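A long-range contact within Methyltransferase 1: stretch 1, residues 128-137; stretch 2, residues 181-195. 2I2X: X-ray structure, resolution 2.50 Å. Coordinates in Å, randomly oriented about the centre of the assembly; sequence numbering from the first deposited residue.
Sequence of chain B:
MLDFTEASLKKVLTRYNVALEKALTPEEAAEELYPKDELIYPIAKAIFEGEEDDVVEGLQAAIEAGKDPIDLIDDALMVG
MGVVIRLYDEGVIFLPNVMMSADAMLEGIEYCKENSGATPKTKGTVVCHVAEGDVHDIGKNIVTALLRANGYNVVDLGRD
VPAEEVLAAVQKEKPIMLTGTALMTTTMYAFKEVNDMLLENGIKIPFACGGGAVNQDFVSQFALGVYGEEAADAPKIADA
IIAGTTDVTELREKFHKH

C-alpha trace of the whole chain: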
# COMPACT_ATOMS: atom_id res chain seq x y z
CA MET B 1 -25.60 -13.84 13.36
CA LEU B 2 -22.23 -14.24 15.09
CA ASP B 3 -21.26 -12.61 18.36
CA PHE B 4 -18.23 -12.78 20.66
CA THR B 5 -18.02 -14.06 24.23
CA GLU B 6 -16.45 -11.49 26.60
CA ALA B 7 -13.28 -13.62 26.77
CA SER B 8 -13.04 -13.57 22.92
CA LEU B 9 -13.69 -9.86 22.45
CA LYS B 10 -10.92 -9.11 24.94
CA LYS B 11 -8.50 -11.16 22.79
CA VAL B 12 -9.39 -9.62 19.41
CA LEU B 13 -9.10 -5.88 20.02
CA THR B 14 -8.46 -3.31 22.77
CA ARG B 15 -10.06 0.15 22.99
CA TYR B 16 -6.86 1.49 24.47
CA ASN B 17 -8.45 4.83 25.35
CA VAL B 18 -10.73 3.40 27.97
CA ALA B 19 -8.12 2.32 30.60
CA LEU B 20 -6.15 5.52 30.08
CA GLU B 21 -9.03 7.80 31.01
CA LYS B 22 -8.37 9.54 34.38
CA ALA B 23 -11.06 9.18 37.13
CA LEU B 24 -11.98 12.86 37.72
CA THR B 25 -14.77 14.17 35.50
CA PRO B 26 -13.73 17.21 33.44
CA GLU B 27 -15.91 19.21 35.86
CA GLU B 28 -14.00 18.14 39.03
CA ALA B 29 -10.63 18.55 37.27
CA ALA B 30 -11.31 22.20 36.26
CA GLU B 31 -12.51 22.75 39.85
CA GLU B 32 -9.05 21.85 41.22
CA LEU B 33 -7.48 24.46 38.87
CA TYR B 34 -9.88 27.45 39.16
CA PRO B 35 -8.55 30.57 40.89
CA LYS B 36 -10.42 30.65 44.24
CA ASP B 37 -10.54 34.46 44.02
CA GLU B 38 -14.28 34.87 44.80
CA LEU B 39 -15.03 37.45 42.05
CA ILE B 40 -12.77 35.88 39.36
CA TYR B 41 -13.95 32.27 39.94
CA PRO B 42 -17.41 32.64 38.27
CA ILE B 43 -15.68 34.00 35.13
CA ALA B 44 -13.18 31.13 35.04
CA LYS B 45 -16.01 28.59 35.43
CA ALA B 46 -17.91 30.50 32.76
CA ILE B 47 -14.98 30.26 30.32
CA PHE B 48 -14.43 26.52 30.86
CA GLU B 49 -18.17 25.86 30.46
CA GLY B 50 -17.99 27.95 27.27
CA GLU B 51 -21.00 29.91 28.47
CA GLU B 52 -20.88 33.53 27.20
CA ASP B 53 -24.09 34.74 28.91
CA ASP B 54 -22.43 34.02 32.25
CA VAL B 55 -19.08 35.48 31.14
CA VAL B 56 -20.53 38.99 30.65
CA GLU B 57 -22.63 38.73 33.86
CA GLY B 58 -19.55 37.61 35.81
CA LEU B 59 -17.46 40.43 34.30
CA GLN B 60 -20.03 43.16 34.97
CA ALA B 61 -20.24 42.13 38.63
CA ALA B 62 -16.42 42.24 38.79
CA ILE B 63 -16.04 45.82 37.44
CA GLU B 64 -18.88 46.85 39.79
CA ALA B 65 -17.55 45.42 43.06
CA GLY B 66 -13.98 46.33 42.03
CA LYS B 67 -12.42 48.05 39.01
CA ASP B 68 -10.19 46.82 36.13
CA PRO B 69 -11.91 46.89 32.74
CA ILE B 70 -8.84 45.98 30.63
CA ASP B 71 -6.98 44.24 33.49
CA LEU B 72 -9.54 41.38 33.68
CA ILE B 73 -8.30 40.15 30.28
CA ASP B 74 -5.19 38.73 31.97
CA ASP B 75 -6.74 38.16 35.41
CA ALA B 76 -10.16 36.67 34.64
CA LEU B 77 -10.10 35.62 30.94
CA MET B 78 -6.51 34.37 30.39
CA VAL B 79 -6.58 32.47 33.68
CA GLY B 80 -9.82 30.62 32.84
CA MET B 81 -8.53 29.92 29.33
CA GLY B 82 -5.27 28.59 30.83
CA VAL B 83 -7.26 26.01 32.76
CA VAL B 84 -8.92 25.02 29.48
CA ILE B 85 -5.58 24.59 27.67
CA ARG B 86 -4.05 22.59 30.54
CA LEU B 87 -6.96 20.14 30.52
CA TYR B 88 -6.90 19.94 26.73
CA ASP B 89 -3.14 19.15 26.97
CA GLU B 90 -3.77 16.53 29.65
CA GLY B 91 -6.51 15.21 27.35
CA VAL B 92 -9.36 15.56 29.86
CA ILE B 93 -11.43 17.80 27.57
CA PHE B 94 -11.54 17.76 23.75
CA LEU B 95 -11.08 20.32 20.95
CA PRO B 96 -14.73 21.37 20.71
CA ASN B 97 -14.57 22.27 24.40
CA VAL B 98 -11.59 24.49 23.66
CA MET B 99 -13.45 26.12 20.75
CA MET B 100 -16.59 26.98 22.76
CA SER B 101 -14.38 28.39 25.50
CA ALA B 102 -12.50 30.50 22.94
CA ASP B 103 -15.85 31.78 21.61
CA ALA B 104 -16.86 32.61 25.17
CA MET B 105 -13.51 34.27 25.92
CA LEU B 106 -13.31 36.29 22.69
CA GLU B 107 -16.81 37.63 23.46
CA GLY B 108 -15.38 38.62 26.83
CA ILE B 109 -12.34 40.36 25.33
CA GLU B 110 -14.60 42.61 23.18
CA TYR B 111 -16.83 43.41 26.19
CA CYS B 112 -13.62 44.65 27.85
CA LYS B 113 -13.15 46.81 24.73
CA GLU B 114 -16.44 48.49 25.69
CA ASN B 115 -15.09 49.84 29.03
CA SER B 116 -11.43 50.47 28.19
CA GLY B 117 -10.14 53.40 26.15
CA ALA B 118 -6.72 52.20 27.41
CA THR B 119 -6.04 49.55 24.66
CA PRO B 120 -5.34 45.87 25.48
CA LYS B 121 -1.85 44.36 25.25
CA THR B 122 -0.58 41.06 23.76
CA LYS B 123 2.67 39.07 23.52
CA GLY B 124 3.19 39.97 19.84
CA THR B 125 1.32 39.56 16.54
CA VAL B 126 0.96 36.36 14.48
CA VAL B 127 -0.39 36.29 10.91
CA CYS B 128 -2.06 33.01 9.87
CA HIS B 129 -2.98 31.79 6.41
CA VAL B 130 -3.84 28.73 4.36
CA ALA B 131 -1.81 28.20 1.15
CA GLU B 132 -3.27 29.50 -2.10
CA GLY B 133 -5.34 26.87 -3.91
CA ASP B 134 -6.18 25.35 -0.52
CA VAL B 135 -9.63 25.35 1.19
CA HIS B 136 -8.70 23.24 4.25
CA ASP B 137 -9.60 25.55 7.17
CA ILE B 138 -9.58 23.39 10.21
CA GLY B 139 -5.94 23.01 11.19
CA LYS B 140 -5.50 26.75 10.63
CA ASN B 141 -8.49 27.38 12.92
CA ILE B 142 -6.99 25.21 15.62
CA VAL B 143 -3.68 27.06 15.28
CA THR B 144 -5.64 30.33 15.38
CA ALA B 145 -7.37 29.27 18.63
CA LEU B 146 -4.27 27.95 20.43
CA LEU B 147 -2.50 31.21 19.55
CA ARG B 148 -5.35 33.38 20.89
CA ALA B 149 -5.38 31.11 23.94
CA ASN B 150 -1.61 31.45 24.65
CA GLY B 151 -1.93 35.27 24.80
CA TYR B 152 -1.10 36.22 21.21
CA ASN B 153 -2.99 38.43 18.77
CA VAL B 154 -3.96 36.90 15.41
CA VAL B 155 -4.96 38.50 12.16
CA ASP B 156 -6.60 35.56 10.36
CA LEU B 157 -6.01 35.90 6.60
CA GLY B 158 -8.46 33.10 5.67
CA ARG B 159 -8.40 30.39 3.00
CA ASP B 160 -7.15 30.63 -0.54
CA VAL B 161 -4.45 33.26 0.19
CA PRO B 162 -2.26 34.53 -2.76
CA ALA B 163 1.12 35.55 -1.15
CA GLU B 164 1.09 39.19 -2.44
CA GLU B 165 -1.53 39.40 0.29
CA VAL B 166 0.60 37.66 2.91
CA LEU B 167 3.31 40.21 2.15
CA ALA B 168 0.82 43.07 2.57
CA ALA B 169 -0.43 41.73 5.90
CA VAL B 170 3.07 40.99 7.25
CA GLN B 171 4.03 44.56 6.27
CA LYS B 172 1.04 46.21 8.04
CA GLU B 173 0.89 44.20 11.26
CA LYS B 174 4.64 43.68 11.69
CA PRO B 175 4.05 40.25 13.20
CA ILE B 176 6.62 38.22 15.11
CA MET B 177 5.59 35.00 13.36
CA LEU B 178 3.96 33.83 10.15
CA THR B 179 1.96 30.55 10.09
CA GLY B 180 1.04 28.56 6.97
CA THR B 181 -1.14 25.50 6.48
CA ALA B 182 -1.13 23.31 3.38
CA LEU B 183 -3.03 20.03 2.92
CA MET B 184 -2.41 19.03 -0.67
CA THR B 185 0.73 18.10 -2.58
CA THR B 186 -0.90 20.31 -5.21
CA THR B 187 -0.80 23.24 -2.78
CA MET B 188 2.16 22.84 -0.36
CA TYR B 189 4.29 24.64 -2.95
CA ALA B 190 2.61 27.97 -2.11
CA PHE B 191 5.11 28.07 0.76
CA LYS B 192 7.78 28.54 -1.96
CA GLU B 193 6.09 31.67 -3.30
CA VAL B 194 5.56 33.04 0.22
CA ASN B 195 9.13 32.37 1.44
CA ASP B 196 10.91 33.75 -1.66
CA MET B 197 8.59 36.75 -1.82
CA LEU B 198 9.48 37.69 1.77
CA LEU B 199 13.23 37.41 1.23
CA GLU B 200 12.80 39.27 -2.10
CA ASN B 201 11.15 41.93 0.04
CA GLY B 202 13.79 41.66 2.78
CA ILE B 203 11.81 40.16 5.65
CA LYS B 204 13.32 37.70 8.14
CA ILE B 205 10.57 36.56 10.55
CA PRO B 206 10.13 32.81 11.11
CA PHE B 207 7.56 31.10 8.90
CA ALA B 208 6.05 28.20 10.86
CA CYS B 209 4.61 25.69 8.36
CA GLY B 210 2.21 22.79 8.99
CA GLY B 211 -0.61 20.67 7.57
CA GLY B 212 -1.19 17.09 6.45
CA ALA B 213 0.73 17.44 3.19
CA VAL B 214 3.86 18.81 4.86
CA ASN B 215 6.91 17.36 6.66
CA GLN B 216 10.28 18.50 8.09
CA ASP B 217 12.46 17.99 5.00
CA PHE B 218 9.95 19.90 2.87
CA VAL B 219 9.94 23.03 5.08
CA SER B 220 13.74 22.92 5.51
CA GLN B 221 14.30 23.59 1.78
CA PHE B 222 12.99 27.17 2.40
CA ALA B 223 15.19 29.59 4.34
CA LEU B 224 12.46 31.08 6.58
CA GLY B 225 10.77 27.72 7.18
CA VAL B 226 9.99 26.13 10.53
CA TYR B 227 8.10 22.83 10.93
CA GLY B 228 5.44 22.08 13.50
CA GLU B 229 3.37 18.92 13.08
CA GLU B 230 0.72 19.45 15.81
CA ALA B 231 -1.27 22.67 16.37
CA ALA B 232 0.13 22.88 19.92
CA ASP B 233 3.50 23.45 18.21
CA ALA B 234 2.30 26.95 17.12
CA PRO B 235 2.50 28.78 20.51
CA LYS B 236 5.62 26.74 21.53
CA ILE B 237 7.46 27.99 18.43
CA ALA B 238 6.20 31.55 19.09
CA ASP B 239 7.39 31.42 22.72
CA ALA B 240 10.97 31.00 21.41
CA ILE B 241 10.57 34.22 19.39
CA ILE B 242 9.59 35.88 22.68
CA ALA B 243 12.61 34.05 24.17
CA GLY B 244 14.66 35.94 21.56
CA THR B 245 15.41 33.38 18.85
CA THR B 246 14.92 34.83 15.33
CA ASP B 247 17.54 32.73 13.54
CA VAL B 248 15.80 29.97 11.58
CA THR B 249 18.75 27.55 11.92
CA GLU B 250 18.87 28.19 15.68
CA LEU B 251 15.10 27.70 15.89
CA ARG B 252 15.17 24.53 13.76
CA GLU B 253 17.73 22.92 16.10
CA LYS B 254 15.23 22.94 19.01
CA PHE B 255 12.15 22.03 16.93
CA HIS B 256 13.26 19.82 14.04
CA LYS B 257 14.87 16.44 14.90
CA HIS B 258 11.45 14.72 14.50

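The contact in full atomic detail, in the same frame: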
# COMPACT_ATOMS: atom_id res chain seq x y z
N CYS B 128 -1.76 34.38 10.26
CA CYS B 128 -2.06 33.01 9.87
C CYS B 128 -2.77 32.93 8.53
O CYS B 128 -3.70 33.70 8.26
CB CYS B 128 -2.92 32.35 10.93
SG CYS B 128 -2.14 32.33 12.53
N HIS B 129 -2.34 32.00 7.70
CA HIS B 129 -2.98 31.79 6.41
C HIS B 129 -2.97 30.32 6.00
O HIS B 129 -2.20 29.53 6.53
CB HIS B 129 -2.34 32.66 5.32
CG HIS B 129 -1.08 32.09 4.74
ND1 HIS B 129 0.07 31.88 5.48
CD2 HIS B 129 -0.79 31.69 3.47
CE1 HIS B 129 1.00 31.37 4.70
NE2 HIS B 129 0.51 31.24 3.48
N VAL B 130 -3.86 29.99 5.07
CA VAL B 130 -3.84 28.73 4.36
C VAL B 130 -3.27 29.02 2.98
O VAL B 130 -3.54 30.07 2.39
CB VAL B 130 -5.27 28.14 4.26
CG1 VAL B 130 -5.27 26.84 3.51
CG2 VAL B 130 -5.84 27.91 5.62
N ALA B 131 -2.45 28.09 2.48
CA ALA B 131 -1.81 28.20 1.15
C ALA B 131 -2.80 28.54 0.04
O ALA B 131 -3.97 28.17 0.10
CB ALA B 131 -1.10 26.90 0.82
N GLU B 132 -2.35 29.24 -1.00
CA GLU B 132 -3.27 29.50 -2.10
C GLU B 132 -3.54 28.22 -2.87
O GLU B 132 -2.66 27.36 -3.02
CB GLU B 132 -2.85 30.68 -3.01
CG GLU B 132 -1.90 30.37 -4.17
CD GLU B 132 -1.61 31.59 -5.06
OE1 GLU B 132 -2.49 31.98 -5.87
OE2 GLU B 132 -0.48 32.14 -4.94
N GLY B 133 -4.79 28.09 -3.32
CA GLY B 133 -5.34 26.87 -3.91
C GLY B 133 -5.96 25.94 -2.88
O GLY B 133 -6.61 24.96 -3.23
N ASP B 134 -5.80 26.26 -1.60
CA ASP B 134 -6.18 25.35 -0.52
C ASP B 134 -7.36 25.90 0.31
O ASP B 134 -7.37 27.06 0.71
CB ASP B 134 -4.95 25.06 0.36
CG ASP B 134 -5.05 23.75 1.14
OD1 ASP B 134 -6.17 23.33 1.51
OD2 ASP B 134 -4.00 23.14 1.41
N VAL B 135 -8.34 25.02 0.56
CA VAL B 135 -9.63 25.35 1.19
C VAL B 135 -9.75 24.71 2.59
O VAL B 135 -10.72 24.96 3.33
CB VAL B 135 -10.82 24.94 0.21
CG1 VAL B 135 -12.13 24.60 0.92
CG2 VAL B 135 -11.05 26.04 -0.84
N HIS B 136 -8.75 23.92 2.95
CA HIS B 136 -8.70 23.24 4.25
C HIS B 136 -8.41 24.21 5.41
O HIS B 136 -7.27 24.55 5.69
CB HIS B 136 -7.71 22.06 4.21
CG HIS B 136 -7.97 21.07 3.11
ND1 HIS B 136 -7.63 21.31 1.79
CD2 HIS B 136 -8.56 19.86 3.13
CE1 HIS B 136 -7.99 20.28 1.05
NE2 HIS B 136 -8.56 19.39 1.83
N ASP B 137 -9.50 24.60 6.07
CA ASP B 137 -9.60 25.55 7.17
C ASP B 137 -9.10 25.08 8.51
O ASP B 137 -8.52 25.86 9.27
CB ASP B 137 -11.09 25.80 7.42
CG ASP B 137 -11.57 27.07 6.81
OD1 ASP B 137 -10.99 28.13 7.13
OD2 ASP B 137 -12.56 27.01 6.04
N THR B 181 -0.54 26.82 6.42
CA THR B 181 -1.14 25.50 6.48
C THR B 181 -1.44 25.04 5.07
O THR B 181 -2.23 25.68 4.36
CB THR B 181 -2.43 25.54 7.31
OG1 THR B 181 -2.09 25.77 8.67
CG2 THR B 181 -3.20 24.22 7.22
N ALA B 182 -0.81 23.95 4.66
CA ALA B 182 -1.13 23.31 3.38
C ALA B 182 -1.55 21.85 3.57
O ALA B 182 -1.03 21.17 4.44
CB ALA B 182 0.02 23.43 2.42
N LEU B 183 -2.51 21.39 2.77
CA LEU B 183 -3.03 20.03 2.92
C LEU B 183 -2.91 19.14 1.70
O LEU B 183 -3.17 17.93 1.76
CB LEU B 183 -4.48 20.06 3.40
CG LEU B 183 -4.48 19.78 4.90
CD1 LEU B 183 -4.39 21.07 5.70
CD2 LEU B 183 -5.67 18.96 5.27
N MET B 184 -2.53 19.75 0.58
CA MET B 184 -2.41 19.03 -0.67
C MET B 184 -1.01 19.15 -1.24
O MET B 184 -0.38 20.19 -1.14
CB MET B 184 -3.45 19.54 -1.65
CG MET B 184 -4.88 19.36 -1.17
SD MET B 184 -6.12 19.90 -2.35
CE MET B 184 -6.17 18.57 -3.54
N THR B 185 -0.52 18.06 -1.82
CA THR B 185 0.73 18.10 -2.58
C THR B 185 0.65 19.21 -3.63
O THR B 185 1.64 19.89 -3.93
CB THR B 185 1.00 16.77 -3.30
OG1 THR B 185 -0.08 16.48 -4.20
CG2 THR B 185 1.12 15.64 -2.29
N THR B 186 -0.57 19.42 -4.12
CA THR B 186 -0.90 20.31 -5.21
C THR B 186 -0.88 21.78 -4.77
O THR B 186 -1.12 22.68 -5.55
CB THR B 186 -2.27 19.85 -5.78
OG1 THR B 186 -2.28 20.00 -7.20
CG2 THR B 186 -3.44 20.59 -5.17
N THR B 187 -0.52 22.00 -3.51
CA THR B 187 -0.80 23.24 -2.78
C THR B 187 0.32 23.62 -1.80
O THR B 187 0.50 24.79 -1.50
CB THR B 187 -2.17 23.11 -2.05
OG1 THR B 187 -3.14 23.94 -2.69
CG2 THR B 187 -2.07 23.47 -0.59
N MET B 188 1.05 22.63 -1.31
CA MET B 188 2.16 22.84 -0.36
C MET B 188 3.23 23.76 -0.94
O MET B 188 3.96 24.41 -0.20
CB MET B 188 2.79 21.51 0.05
CG MET B 188 3.00 20.57 -1.16
SD MET B 188 3.74 18.98 -0.74
CE MET B 188 4.28 18.41 -2.36
N TYR B 189 3.31 23.81 -2.26
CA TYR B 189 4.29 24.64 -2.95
C TYR B 189 4.05 26.15 -2.87
O TYR B 189 4.91 26.94 -3.28
CB TYR B 189 4.48 24.16 -4.40
CG TYR B 189 5.58 23.13 -4.51
CD1 TYR B 189 5.37 21.89 -5.13
CD2 TYR B 189 6.84 23.37 -3.94
CE1 TYR B 189 6.40 20.94 -5.21
CE2 TYR B 189 7.88 22.43 -4.01
CZ TYR B 189 7.65 21.22 -4.64
OH TYR B 189 8.68 20.30 -4.69
N ALA B 190 2.90 26.56 -2.33
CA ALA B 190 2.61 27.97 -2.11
C ALA B 190 3.46 28.53 -0.98
O ALA B 190 3.48 29.74 -0.75
CB ALA B 190 1.14 28.19 -1.84
N PHE B 191 4.16 27.65 -0.27
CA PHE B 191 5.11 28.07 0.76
C PHE B 191 6.37 28.64 0.08
O PHE B 191 6.98 29.58 0.59
CB PHE B 191 5.50 26.92 1.70
CG PHE B 191 4.38 26.43 2.60
CD1 PHE B 191 3.20 27.15 2.76
CD2 PHE B 191 4.53 25.24 3.32
CE1 PHE B 191 2.18 26.68 3.61
CE2 PHE B 191 3.53 24.77 4.16
CZ PHE B 191 2.36 25.49 4.31
N LYS B 192 6.75 28.02 -1.05
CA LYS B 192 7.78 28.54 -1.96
C LYS B 192 7.52 30.01 -2.20
O LYS B 192 8.24 30.86 -1.67
CB LYS B 192 7.74 27.81 -3.32
CG LYS B 192 8.90 26.86 -3.63
CD LYS B 192 10.08 27.58 -4.26
CE LYS B 192 11.36 26.77 -4.08
NZ LYS B 192 12.56 27.65 -4.04
N GLU B 193 6.48 30.30 -2.97
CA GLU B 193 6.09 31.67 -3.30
C GLU B 193 6.20 32.60 -2.11
O GLU B 193 6.89 33.62 -2.19
CB GLU B 193 4.68 31.73 -3.88
CG GLU B 193 4.65 31.91 -5.38
CD GLU B 193 3.25 32.18 -5.89
OE1 GLU B 193 2.46 31.21 -6.02
OE2 GLU B 193 2.93 33.37 -6.17
N VAL B 194 5.55 32.24 -1.01
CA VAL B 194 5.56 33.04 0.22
C VAL B 194 6.98 33.31 0.74
O VAL B 194 7.36 34.46 0.92
CB VAL B 194 4.67 32.43 1.33
CG1 VAL B 194 4.88 33.13 2.67
CG2 VAL B 194 3.20 32.51 0.93
N ASN B 195 7.76 32.25 0.93
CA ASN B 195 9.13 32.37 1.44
C ASN B 195 10.03 33.28 0.59
O ASN B 195 10.63 34.23 1.12
CB ASN B 195 9.77 30.99 1.59
CG ASN B 195 11.25 31.06 1.89
OD1 ASN B 195 12.08 31.13 0.99
ND2 ASN B 195 11.59 31.05 3.17

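The shortest polar link between the stretches joins the side chain of Asp134 to the backbone of stretch 2. Leu183 N donates a hydrogen bond to Asp134 OD2 at 2.7 Å, with an N-H...O angle of 154°. The position of OD2 is less certain than the distance suggests, because the atom sits too close to a neighbour in the model. The other carboxylate oxygen turns back to its own stretch. Asp134 OD1 accepts from His136 N at 3.0 Å and from His136 ND1 at 2.5 Å. The carboxylate therefore ties the loop of stretch 2 to the loop of stretch 1 and also fixes the His136 ring.

The backbones meet at one parallel beta bridge, where Val130 pairs with Thr181 and their CA atoms lie 4.7 Å apart. Thr181 reaches the two neighbours of Val130, as expected for a parallel bridge. Ala131 N donates to Thr181 O at 3.1 Å, and the angle of 168° is nearly straight. Thr181 N donates to His129 O at 3.2 Å, but the angle is 130° and this bond is weak. Val130 CA adds a CA-H...O contact to Thr181 O at 3.4 Å. The side chains of Val130 and Thr181 lie on the same face of the sheet.

Ala131 to Asp134 form a type II turn, closed by a hydrogen bond from Asp134 N to Ala131 O at 3.1 Å. Gly133 has a positive phi of 89°, which by itself favours glycine. An ideal CB here would also lie only 3.1 Å from Thr187 OG1, so the space beside the turn is tight. Thr187 OG1 donates a weak hydrogen bond to Glu132 O at 3.5 Å. Thr187 also begins a type I turn that leads to Ala190, with Ala190 N bonded to Thr187 O at 3.1 Å.

Ala131 is a centre of the apolar packing. Its CB lies 3.7 Å from Ala190 CB and 4.0 Å from Ala182 CB. Phe191 CE1 approaches Ala131 CB at 4.3 Å, although the CA-to-CB bond of Phe191 points sideways. Further along the helix, Val194 CG2 packs against His129 NE2 at 3.9 Å.

At the other end of the contact, His136 meets Leu183 and Met184. Leu183 CB lies over one face of the imidazole, 3.9 Å from the ring centroid, in a CH-pi arrangement. Met184 SD is at the ring edge, 3.9 Å from His136 CE1. The ring thus offers its face to a carbon and its edge to a sulfur, while ND1 stays bonded to Asp134.

One approach is unfavourable. Glu132 OE2 and Glu193 OE1 are 3.3 Å apart. Both are acceptors and form no hydrogen bond, and like charges this close repel. In all, the contact buries 657 Å², summed over both sides.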